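Local coordinates for phosphoserine phosphatase (Homo sapiens, PDB 6HYY), which catalyses the hydrolysis of O-phosphoserine to serine and phosphate, as a magnesium-binding phosphatase of the haloacid dehalogenase-like family, at residues Pro81-Gln95 and Ser110-Pro122. Sequence-based numbering, arbitrary orientation.
Sequences PHLTPGIRELVSRLQ and SIVEHVASKLNIP
Leu119 and Gln95 both carry CG anti to their own carbonyl carbon, with chi1 of -61° and -71°. In Leu119 this turns CD2 onto the first turn of helix 87-96, where it lies 3.8 Å from Arg88 CA. The two side chains meet there at about a right angle. In Gln95 the extended chain carries the amide to the backbone beyond helix 109-116. Its NE2 donates to Asn120 O at 2.9 Å, from above the carbonyl plane and not along a lone pair. NE2 also lies along Ile121 CG1. A water lies 2.8 Å from Gln95 OE1 and 3.0 Å from Leu119 O, and may donate to either. Replacing the glutamine with an alanine removes the amide, and Asn120 O would probably be left without this donor and Ile121 CG1 with a gap beside it.

Val91 packs CG1 against Ile121 CG1 at 4.2 Å. Leu83 lies alongside Val115 and Leu119, pointing the opposite way, its CD2 3.8 Å from Val115 CG1. Pro81 sets its CG against Val115 CG2. Val21 of helix 17-21 touches Leu83, Val115 and Leu119.

Lys118 bends at chi3 (72°) and lays CE 3.7 Å from Leu83 CD1. That methyl also lies over one face of the Arg88 guanidinium, toward its rim. A second water accepts from Lys118 NZ and donates to Pro81 O. Each helix thus packs on the loop belonging to the other. Strand 100-105 of the Rossmann-like core lies between them in the chain, touched by Leu94, Ala116 and Ile121. The apolar centre has polar ends: water bridges Pro81 and Lys118, while the Gln95 end has its direct bond and may be bridged too. Arg88 NH2 and Lys118 NZ, 4.1 Å apart, probably repel each other mildly.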
# COMPACT_ATOMS: atom_id res chain seq x y z
N PRO A 81 -12.68 3.05 -0.64
CA PRO A 81 -11.61 3.91 -1.14
C PRO A 81 -11.63 3.99 -2.66
O PRO A 81 -12.05 3.06 -3.35
CB PRO A 81 -10.34 3.22 -0.63
CG PRO A 81 -10.73 1.79 -0.50
CD PRO A 81 -12.17 1.80 -0.04
N HIS A 82 -11.20 5.14 -3.17
CA HIS A 82 -11.19 5.38 -4.60
C HIS A 82 -9.87 4.93 -5.21
O HIS A 82 -8.80 5.38 -4.78
CB HIS A 82 -11.40 6.85 -4.90
CG HIS A 82 -12.79 7.31 -4.62
ND1 HIS A 82 -13.46 8.19 -5.44
CD2 HIS A 82 -13.66 6.98 -3.64
CE1 HIS A 82 -14.67 8.40 -4.96
NE2 HIS A 82 -14.82 7.68 -3.87
N LEU A 83 -9.94 4.09 -6.23
CA LEU A 83 -8.74 3.72 -6.95
C LEU A 83 -8.18 4.90 -7.73
O LEU A 83 -8.92 5.70 -8.33
CB LEU A 83 -9.00 2.54 -7.88
CG LEU A 83 -9.45 1.24 -7.22
CD1 LEU A 83 -9.76 0.19 -8.26
CD2 LEU A 83 -8.36 0.72 -6.32
N THR A 84 -6.87 5.03 -7.70
CA THR A 84 -6.19 6.07 -8.45
C THR A 84 -6.40 5.86 -9.94
O THR A 84 -6.36 4.72 -10.42
CB THR A 84 -4.70 6.01 -8.12
OG1 THR A 84 -4.53 6.15 -6.70
CG2 THR A 84 -3.87 7.02 -8.89
N PRO A 85 -6.66 6.91 -10.71
CA PRO A 85 -6.80 6.76 -12.17
C PRO A 85 -5.62 6.02 -12.79
O PRO A 85 -4.45 6.27 -12.46
CB PRO A 85 -6.89 8.20 -12.66
CG PRO A 85 -7.51 8.93 -11.50
CD PRO A 85 -6.98 8.28 -10.26
N GLY A 86 -5.94 5.06 -13.66
CA GLY A 86 -4.94 4.31 -14.35
C GLY A 86 -4.53 3.00 -13.70
O GLY A 86 -3.95 2.16 -14.39
N ILE A 87 -4.80 2.82 -12.40
CA ILE A 87 -4.26 1.61 -11.76
C ILE A 87 -4.97 0.35 -12.24
O ILE A 87 -4.33 -0.70 -12.40
CB ILE A 87 -4.26 1.74 -10.22
CG1 ILE A 87 -3.47 0.57 -9.58
CG2 ILE A 87 -5.62 1.69 -9.64
CD1 ILE A 87 -1.99 0.47 -10.00
N ARG A 88 -6.28 0.40 -12.54
CA ARG A 88 -6.95 -0.80 -13.05
C ARG A 88 -6.32 -1.25 -14.37
O ARG A 88 -6.04 -2.44 -14.57
CB ARG A 88 -8.44 -0.54 -13.28
CG ARG A 88 -9.28 -0.39 -12.04
CD ARG A 88 -10.74 -0.07 -12.48
NE ARG A 88 -11.59 0.34 -11.37
CZ ARG A 88 -11.63 1.58 -10.85
NH1 ARG A 88 -10.88 2.58 -11.34
NH2 ARG A 88 -12.43 1.83 -9.82
N GLU A 89 -6.11 -0.31 -15.29
CA GLU A 89 -5.53 -0.64 -16.59
C GLU A 89 -4.10 -1.16 -16.43
O GLU A 89 -3.71 -2.13 -17.08
CB GLU A 89 -5.57 0.57 -17.52
CG GLU A 89 -5.17 0.22 -18.94
CD GLU A 89 -5.27 1.39 -19.89
OE1 GLU A 89 -5.71 2.48 -19.47
OE2 GLU A 89 -4.90 1.20 -21.07
N LEU A 90 -3.32 -0.52 -15.55
CA LEU A 90 -1.93 -0.93 -15.34
C LEU A 90 -1.85 -2.34 -14.77
O LEU A 90 -1.07 -3.17 -15.27
CB LEU A 90 -1.21 0.06 -14.43
CG LEU A 90 0.25 -0.29 -14.12
CD1 LEU A 90 1.08 -0.33 -15.39
CD2 LEU A 90 0.83 0.73 -13.16
N VAL A 91 -2.62 -2.63 -13.72
CA VAL A 91 -2.59 -3.99 -13.17
C VAL A 91 -3.05 -4.99 -14.22
O VAL A 91 -2.49 -6.09 -14.34
CB VAL A 91 -3.42 -4.11 -11.88
CG1 VAL A 91 -3.52 -5.57 -11.45
CG2 VAL A 91 -2.79 -3.29 -10.75
N SER A 92 -4.06 -4.63 -15.00
CA SER A 92 -4.54 -5.51 -16.06
C SER A 92 -3.43 -5.83 -17.05
O SER A 92 -3.24 -7.00 -17.42
CB SER A 92 -5.72 -4.86 -16.78
OG SER A 92 -6.85 -4.82 -15.93
N ARG A 93 -2.68 -4.81 -17.50
CA ARG A 93 -1.60 -5.07 -18.45
C ARG A 93 -0.49 -5.91 -17.82
O ARG A 93 0.08 -6.78 -18.50
CB ARG A 93 -1.01 -3.76 -18.98
CG ARG A 93 -2.01 -2.92 -19.78
CD ARG A 93 -2.41 -3.56 -21.12
NE ARG A 93 -3.49 -4.55 -21.03
CZ ARG A 93 -4.75 -4.31 -20.64
NH1 ARG A 93 -5.16 -3.11 -20.29
NH2 ARG A 93 -5.61 -5.32 -20.59
N LEU A 94 -0.18 -5.67 -16.55
CA LEU A 94 0.85 -6.48 -15.89
C LEU A 94 0.41 -7.94 -15.81
O LEU A 94 1.20 -8.86 -16.11
CB LEU A 94 1.13 -5.93 -14.50
CG LEU A 94 1.92 -4.63 -14.43
CD1 LEU A 94 1.88 -4.06 -13.02
CD2 LEU A 94 3.36 -4.91 -14.85
N GLN A 95 -0.83 -8.18 -15.41
CA GLN A 95 -1.32 -9.55 -15.28
C GLN A 95 -1.41 -10.23 -16.64
O GLN A 95 -1.17 -11.45 -16.74
CB GLN A 95 -2.67 -9.57 -14.56
CG GLN A 95 -2.58 -9.24 -13.05
CD GLN A 95 -3.94 -9.29 -12.36
OE1 GLN A 95 -4.97 -9.18 -13.01
NE2 GLN A 95 -3.93 -9.45 -11.05
N SER A 110 -8.79 -6.08 5.82
CA SER A 110 -10.20 -5.95 5.48
C SER A 110 -10.39 -5.01 4.29
O SER A 110 -11.00 -5.37 3.28
CB SER A 110 -10.99 -5.45 6.69
OG SER A 110 -10.38 -4.31 7.25
N ILE A 111 -9.79 -3.83 4.39
CA ILE A 111 -9.93 -2.82 3.34
C ILE A 111 -9.07 -3.18 2.13
O ILE A 111 -9.52 -3.07 0.98
CB ILE A 111 -9.58 -1.44 3.90
CG1 ILE A 111 -10.42 -1.13 5.15
CG2 ILE A 111 -9.76 -0.38 2.82
CD1 ILE A 111 -9.90 0.05 5.95
N VAL A 112 -7.84 -3.63 2.36
CA VAL A 112 -6.94 -3.88 1.23
C VAL A 112 -7.40 -5.08 0.40
O VAL A 112 -7.19 -5.13 -0.82
CB VAL A 112 -5.49 -4.07 1.73
CG1 VAL A 112 -4.56 -4.39 0.55
CG2 VAL A 112 -5.00 -2.81 2.45
N GLU A 113 -8.04 -6.08 1.03
CA GLU A 113 -8.58 -7.19 0.26
C GLU A 113 -9.73 -6.73 -0.63
O GLU A 113 -9.91 -7.27 -1.73
CB GLU A 113 -9.03 -8.32 1.18
CG GLU A 113 -7.87 -9.17 1.71
CD GLU A 113 -8.32 -10.47 2.35
OE1 GLU A 113 -9.53 -10.64 2.57
OE2 GLU A 113 -7.45 -11.32 2.63
N HIS A 114 -10.53 -5.76 -0.17
CA HIS A 114 -11.55 -5.15 -1.02
C HIS A 114 -10.91 -4.49 -2.24
O HIS A 114 -11.36 -4.68 -3.37
CB HIS A 114 -12.35 -4.15 -0.19
CG HIS A 114 -13.23 -3.24 -1.01
ND1 HIS A 114 -14.46 -3.63 -1.49
CD2 HIS A 114 -13.05 -1.97 -1.43
CE1 HIS A 114 -15.00 -2.64 -2.17
NE2 HIS A 114 -14.16 -1.62 -2.15
N VAL A 115 -9.83 -3.73 -2.02
CA VAL A 115 -9.12 -3.10 -3.13
C VAL A 115 -8.55 -4.16 -4.07
O VAL A 115 -8.70 -4.06 -5.30
CB VAL A 115 -8.01 -2.18 -2.58
CG1 VAL A 115 -7.11 -1.67 -3.69
CG2 VAL A 115 -8.62 -1.02 -1.82
N ALA A 116 -7.90 -5.19 -3.52
CA ALA A 116 -7.34 -6.26 -4.35
C ALA A 116 -8.42 -6.95 -5.17
O ALA A 116 -8.23 -7.25 -6.35
CB ALA A 116 -6.62 -7.27 -3.47
N SER A 117 -9.57 -7.21 -4.54
CA SER A 117 -10.80 -7.65 -5.18
C SER A 117 -11.59 -6.48 -5.73
O SER A 117 -12.80 -6.35 -5.53
CB SER A 117 -11.63 -8.44 -4.19
OG SER A 117 -12.77 -8.94 -4.84
N LYS A 118 -10.88 -5.53 -6.33
CA LYS A 118 -11.35 -4.78 -7.48
C LYS A 118 -10.36 -4.90 -8.62
O LYS A 118 -10.73 -4.67 -9.77
CB LYS A 118 -11.58 -3.29 -7.13
CG LYS A 118 -12.98 -3.03 -6.57
CD LYS A 118 -13.13 -1.71 -5.81
CE LYS A 118 -13.11 -0.52 -6.74
NZ LYS A 118 -13.40 0.78 -6.03
N LEU A 119 -9.12 -5.32 -8.33
CA LEU A 119 -8.01 -5.37 -9.28
C LEU A 119 -7.64 -6.79 -9.70
O LEU A 119 -6.58 -6.99 -10.31
CB LEU A 119 -6.77 -4.69 -8.69
CG LEU A 119 -6.95 -3.21 -8.33
CD1 LEU A 119 -5.85 -2.77 -7.36
CD2 LEU A 119 -6.92 -2.36 -9.59
N ASN A 120 -8.47 -7.77 -9.34
CA ASN A 120 -8.20 -9.18 -9.63
C ASN A 120 -6.88 -9.66 -9.05
O ASN A 120 -6.24 -10.56 -9.61
CB ASN A 120 -8.24 -9.45 -11.12
CG ASN A 120 -9.51 -8.99 -11.71
OD1 ASN A 120 -9.57 -7.93 -12.32
ND2 ASN A 120 -10.57 -9.76 -11.48
N ILE A 121 -6.48 -9.07 -7.94
CA ILE A 121 -5.29 -9.49 -7.21
C ILE A 121 -5.73 -10.47 -6.12
O ILE A 121 -6.55 -10.09 -5.26
CB ILE A 121 -4.56 -8.29 -6.61
CG1 ILE A 121 -4.05 -7.37 -7.73
CG2 ILE A 121 -3.40 -8.74 -5.68
CD1 ILE A 121 -3.52 -6.01 -7.22
N PRO A 122 -5.23 -11.70 -6.11
CA PRO A 122 -5.68 -12.66 -5.11
C PRO A 122 -5.28 -12.25 -3.71
O PRO A 122 -4.26 -11.58 -3.49
CB PRO A 122 -4.97 -13.96 -5.53
CG PRO A 122 -3.84 -13.53 -6.37
CD PRO A 122 -4.27 -12.27 -7.06
O HOH W 1 -12.24 0.30 -3.41
O HOH W 2 -6.69 -6.99 -13.34